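Long-range contact in Rho guanine nucleotide exchange factor 3 (PDB 2Z0Q), which acts through its DH-PH module as a guanine nucleotide exchange factor for the GTPases RhoA and RhoB: residues Y111-L122 against L149-R157. Sequence-based numbering, arbitrary orientation.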
loop_
_atom_site.group_PDB
_atom_site.type_symbol
_atom_site.label_atom_id
_atom_site.label_comp_id
_atom_site.label_asym_id
_atom_site.label_seq_id
_atom_site.Cartn_x
_atom_site.Cartn_y
_atom_site.Cartn_z
ATOM N N TYR A 111 -0.200 8.257 10.665
ATOM C CA TYR A 111 -0.400 8.245 9.225
ATOM C C TYR A 111 -0.629 6.855 8.637
ATOM O O TYR A 111 -1.599 6.620 7.908
ATOM C CB TYR A 111 0.802 8.870 8.532
ATOM C CG TYR A 111 0.642 8.898 7.043
ATOM C CD1 TYR A 111 -0.299 9.733 6.446
ATOM C CD2 TYR A 111 1.399 8.073 6.233
ATOM C CE1 TYR A 111 -0.475 9.740 5.065
ATOM C CE2 TYR A 111 1.232 8.073 4.843
ATOM C CZ TYR A 111 0.300 8.904 4.273
ATOM O OH TYR A 111 0.135 8.915 2.898
ATOM N N CYS A 112 0.282 5.927 8.903
ATOM C CA CYS A 112 0.120 4.593 8.344
ATOM C C CYS A 112 -1.127 3.871 8.822
ATOM O O CYS A 112 -1.628 2.978 8.132
ATOM C CB CYS A 112 1.351 3.745 8.629
ATOM S SG CYS A 112 2.782 4.407 7.790
ATOM N N SER A 113 -1.635 4.265 9.992
ATOM C CA SER A 113 -2.830 3.622 10.538
ATOM C C SER A 113 -4.109 4.061 9.818
ATOM O O SER A 113 -5.082 3.311 9.772
ATOM C CB SER A 113 -2.962 3.904 12.052
ATOM O OG SER A 113 -3.368 5.242 12.321
ATOM N N ASN A 114 -4.114 5.268 9.260
ATOM C CA ASN A 114 -5.306 5.753 8.570
ATOM C C ASN A 114 -5.234 5.523 7.067
ATOM O O ASN A 114 -6.163 5.862 6.314
ATOM C CB ASN A 114 -5.518 7.243 8.859
ATOM C CG ASN A 114 -4.428 8.121 8.268
ATOM O OD1 ASN A 114 -3.959 7.889 7.141
ATOM N ND2 ASN A 114 -4.037 9.165 9.015
ATOM N N GLN A 115 -4.130 4.931 6.633
ATOM C CA GLN A 115 -3.915 4.662 5.226
ATOM C C GLN A 115 -4.984 3.703 4.652
ATOM O O GLN A 115 -5.452 3.910 3.532
ATOM C CB GLN A 115 -2.511 4.070 5.035
ATOM C CG GLN A 115 -1.962 4.156 3.625
ATOM C CD GLN A 115 -1.534 5.557 3.245
ATOM O OE1 GLN A 115 -2.123 6.550 3.686
ATOM N NE2 GLN A 115 -0.518 5.648 2.400
ATOM N N VAL A 116 -5.380 2.671 5.407
ATOM C CA VAL A 116 -6.366 1.709 4.858
ATOM C C VAL A 116 -7.687 2.368 4.494
ATOM O O VAL A 116 -8.249 2.083 3.430
ATOM C CB VAL A 116 -6.629 0.485 5.811
ATOM C CG1 VAL A 116 -7.291 0.915 7.090
ATOM C CG2 VAL A 116 -7.508 -0.533 5.116
ATOM N N ALA A 117 -8.191 3.257 5.350
ATOM C CA ALA A 117 -9.445 3.938 5.031
ATOM C C ALA A 117 -9.298 4.781 3.757
ATOM O O ALA A 117 -10.186 4.785 2.916
ATOM C CB ALA A 117 -9.884 4.812 6.202
ATOM N N ALA A 118 -8.170 5.478 3.599
ATOM C CA ALA A 118 -7.947 6.310 2.411
ATOM C C ALA A 118 -7.837 5.472 1.142
ATOM O O ALA A 118 -8.387 5.822 0.087
ATOM C CB ALA A 118 -6.658 7.170 2.595
ATOM N N LYS A 119 -7.115 4.360 1.232
ATOM C CA LYS A 119 -6.950 3.490 0.081
ATOM C C LYS A 119 -8.271 2.838 -0.292
ATOM O O LYS A 119 -8.566 2.681 -1.473
ATOM C CB LYS A 119 -5.922 2.391 0.357
ATOM C CG LYS A 119 -4.512 2.911 0.416
ATOM C CD LYS A 119 -3.514 1.782 0.612
ATOM C CE LYS A 119 -2.215 2.106 -0.109
ATOM N NZ LYS A 119 -1.286 0.963 0.011
ATOM N N ALA A 120 -9.059 2.463 0.709
ATOM C CA ALA A 120 -10.358 1.830 0.426
ATOM C C ALA A 120 -11.246 2.830 -0.320
ATOM O O ALA A 120 -11.920 2.488 -1.297
ATOM C CB ALA A 120 -11.034 1.400 1.717
ATOM N N LEU A 121 -11.262 4.067 0.156
ATOM C CA LEU A 121 -12.064 5.105 -0.480
ATOM C C LEU A 121 -11.559 5.354 -1.894
ATOM O O LEU A 121 -12.339 5.466 -2.851
ATOM C CB LEU A 121 -11.991 6.400 0.320
ATOM C CG LEU A 121 -12.554 7.638 -0.391
ATOM C CD1 LEU A 121 -14.076 7.527 -0.494
ATOM C CD2 LEU A 121 -12.156 8.875 0.364
ATOM N N LEU A 122 -10.244 5.449 -2.038
ATOM C CA LEU A 122 -9.653 5.695 -3.338
ATOM C C LEU A 122 -9.985 4.571 -4.330
ATOM O O LEU A 122 -10.229 4.840 -5.506
ATOM C CB LEU A 122 -8.138 5.845 -3.181
ATOM C CG LEU A 122 -7.362 6.647 -4.217
ATOM C CD1 LEU A 122 -8.119 7.933 -4.580
ATOM C CD2 LEU A 122 -5.977 6.978 -3.639
ATOM N N LEU A 149 -2.438 9.740 -8.981
ATOM C CA LEU A 149 -3.381 9.882 -7.870
ATOM C C LEU A 149 -3.621 8.593 -7.107
ATOM O O LEU A 149 -3.935 8.633 -5.917
ATOM C CB LEU A 149 -4.741 10.406 -8.346
ATOM C CG LEU A 149 -5.851 10.352 -7.276
ATOM C CD1 LEU A 149 -5.535 11.315 -6.149
ATOM C CD2 LEU A 149 -7.197 10.698 -7.890
ATOM N N TRP A 150 -3.473 7.459 -7.787
ATOM C CA TRP A 150 -3.707 6.155 -7.171
ATOM C C TRP A 150 -2.554 5.572 -6.344
ATOM O O TRP A 150 -2.754 4.576 -5.640
ATOM C CB TRP A 150 -4.099 5.139 -8.245
ATOM C CG TRP A 150 -5.110 5.667 -9.209
ATOM C CD1 TRP A 150 -4.923 5.917 -10.537
ATOM C CD2 TRP A 150 -6.456 6.063 -8.911
ATOM N NE1 TRP A 150 -6.067 6.446 -11.088
ATOM C CE2 TRP A 150 -7.025 6.548 -10.113
ATOM C CE3 TRP A 150 -7.236 6.056 -7.748
ATOM C CZ2 TRP A 150 -8.340 7.025 -10.184
ATOM C CZ3 TRP A 150 -8.543 6.530 -7.818
ATOM C CH2 TRP A 150 -9.080 7.009 -9.030
ATOM N N ASN A 151 -1.365 6.173 -6.417
ATOM C CA ASN A 151 -0.226 5.636 -5.665
ATOM C C ASN A 151 0.654 6.614 -4.899
ATOM O O ASN A 151 1.573 6.183 -4.208
ATOM C CB ASN A 151 0.677 4.806 -6.588
ATOM C CG ASN A 151 1.344 5.643 -7.688
ATOM O OD1 ASN A 151 1.866 6.736 -7.439
ATOM N ND2 ASN A 151 1.343 5.113 -8.911
ATOM N N PHE A 152 0.395 7.915 -5.015
ATOM C CA PHE A 152 1.206 8.914 -4.323
ATOM C C PHE A 152 1.074 8.729 -2.810
ATOM O O PHE A 152 1.928 9.169 -2.048
ATOM C CB PHE A 152 0.755 10.319 -4.712
ATOM C CG PHE A 152 -0.527 10.739 -4.059
ATOM C CD1 PHE A 152 -0.511 11.532 -2.907
ATOM C CD2 PHE A 152 -1.756 10.316 -4.572
ATOM C CE1 PHE A 152 -1.708 11.899 -2.269
ATOM C CE2 PHE A 152 -2.961 10.676 -3.945
ATOM C CZ PHE A 152 -2.932 11.470 -2.790
ATOM N N LEU A 153 -0.004 8.081 -2.386
ATOM C CA LEU A 153 -0.227 7.831 -0.965
ATOM C C LEU A 153 0.803 6.855 -0.402
ATOM O O LEU A 153 1.038 6.825 0.805
ATOM C CB LEU A 153 -1.628 7.263 -0.725
ATOM C CG LEU A 153 -2.801 8.226 -0.930
ATOM C CD1 LEU A 153 -4.101 7.492 -0.615
ATOM C CD2 LEU A 153 -2.639 9.441 -0.035
ATOM N N ASP A 154 1.393 6.049 -1.275
ATOM C CA ASP A 154 2.397 5.092 -0.850
ATOM C C ASP A 154 3.771 5.763 -0.694
ATOM O O ASP A 154 4.654 5.156 -0.114
ATOM C CB ASP A 154 2.559 3.933 -1.849
ATOM C CG ASP A 154 1.294 3.078 -2.022
ATOM O OD1 ASP A 154 0.543 2.833 -1.040
ATOM O OD2 ASP A 154 1.074 2.618 -3.172
ATOM N N ILE A 155 3.962 6.987 -1.202
ATOM C CA ILE A 155 5.273 7.663 -1.098
ATOM C C ILE A 155 5.883 7.733 0.319
ATOM O O ILE A 155 7.046 7.347 0.528
ATOM C CB ILE A 155 5.239 9.124 -1.731
ATOM C CG1 ILE A 155 5.670 9.052 -3.198
ATOM C CG2 ILE A 155 6.189 10.072 -1.005
ATOM C CD1 ILE A 155 5.856 10.428 -3.861
ATOM N N PRO A 156 5.113 8.190 1.318
ATOM C CA PRO A 156 5.710 8.258 2.663
ATOM C C PRO A 156 6.118 6.896 3.232
ATOM O O PRO A 156 7.229 6.739 3.768
ATOM C CB PRO A 156 4.621 8.939 3.504
ATOM C CG PRO A 156 3.798 9.696 2.449
ATOM C CD PRO A 156 3.741 8.732 1.316
ATOM N N ARG A 157 5.234 5.910 3.139
ATOM C CA ARG A 157 5.608 4.608 3.661
ATOM C C ARG A 157 6.825 4.082 2.904
ATOM O O ARG A 157 7.709 3.494 3.513
ATOM C CB ARG A 157 4.467 3.611 3.521
ATOM C CG ARG A 157 4.713 2.353 4.306
ATOM C CD ARG A 157 3.789 1.231 3.846
ATOM N NE ARG A 157 3.713 0.205 4.878
ATOM C CZ ARG A 157 3.001 0.326 6.002
ATOM N NH1 ARG A 157 2.291 1.431 6.230
ATOM N NH2 ARG A 157 3.016 -0.650 6.908
#
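Y111 and Q115, one turn apart on helix 107-125, converge on the backbone carbonyl of L153. The Y111 hydroxyl donates to L153 O over 3.1 Å, lying in the carbonyl plane on a lone pair (C=O...O angle 126°). Q115 NE2 is modelled only 2.5 Å from the same L153 O, with an N-H...O angle of 125°, so this weak bond is doubtful. Y111 reaches the carbonyl because CG stands anti to the backbone N (chi1 -179°), which turns the ring toward segment 149-157; P156 crosses it at about a right angle, P156 CB 3.7 Å from Y111 CE2. Replacing Y111 with an alanine would probably take from L153 O its in-plane hydroxyl donor and open a gap beside P156. Beside these polar contacts, L153 and L122 meet tip to tip, L153 CD1 lying 3.6 Å from L122 CD2, with the methyl of A118 alongside. L122 also lays CG and CD1 against the CE3-CZ3 side of the W150 indole. At the more exposed margin K119 NZ forms a salt bridge with D154 OD1 (2.8 Å), met on the syn side of the carboxylate. R157 NH1 passes 3.4 Å from C112 SG, while its NH2 is held by T202 of helix 180-213. Helix 67-84 backs the Y111 ring through L67 and L70. Within the helical DH domain, helix 107-125 is thus joined to the segment 149-157 leading into helix 155-172, where the Y111 hydroxyl gives the L153 carbonyl a side-chain donor from the neighbouring helix.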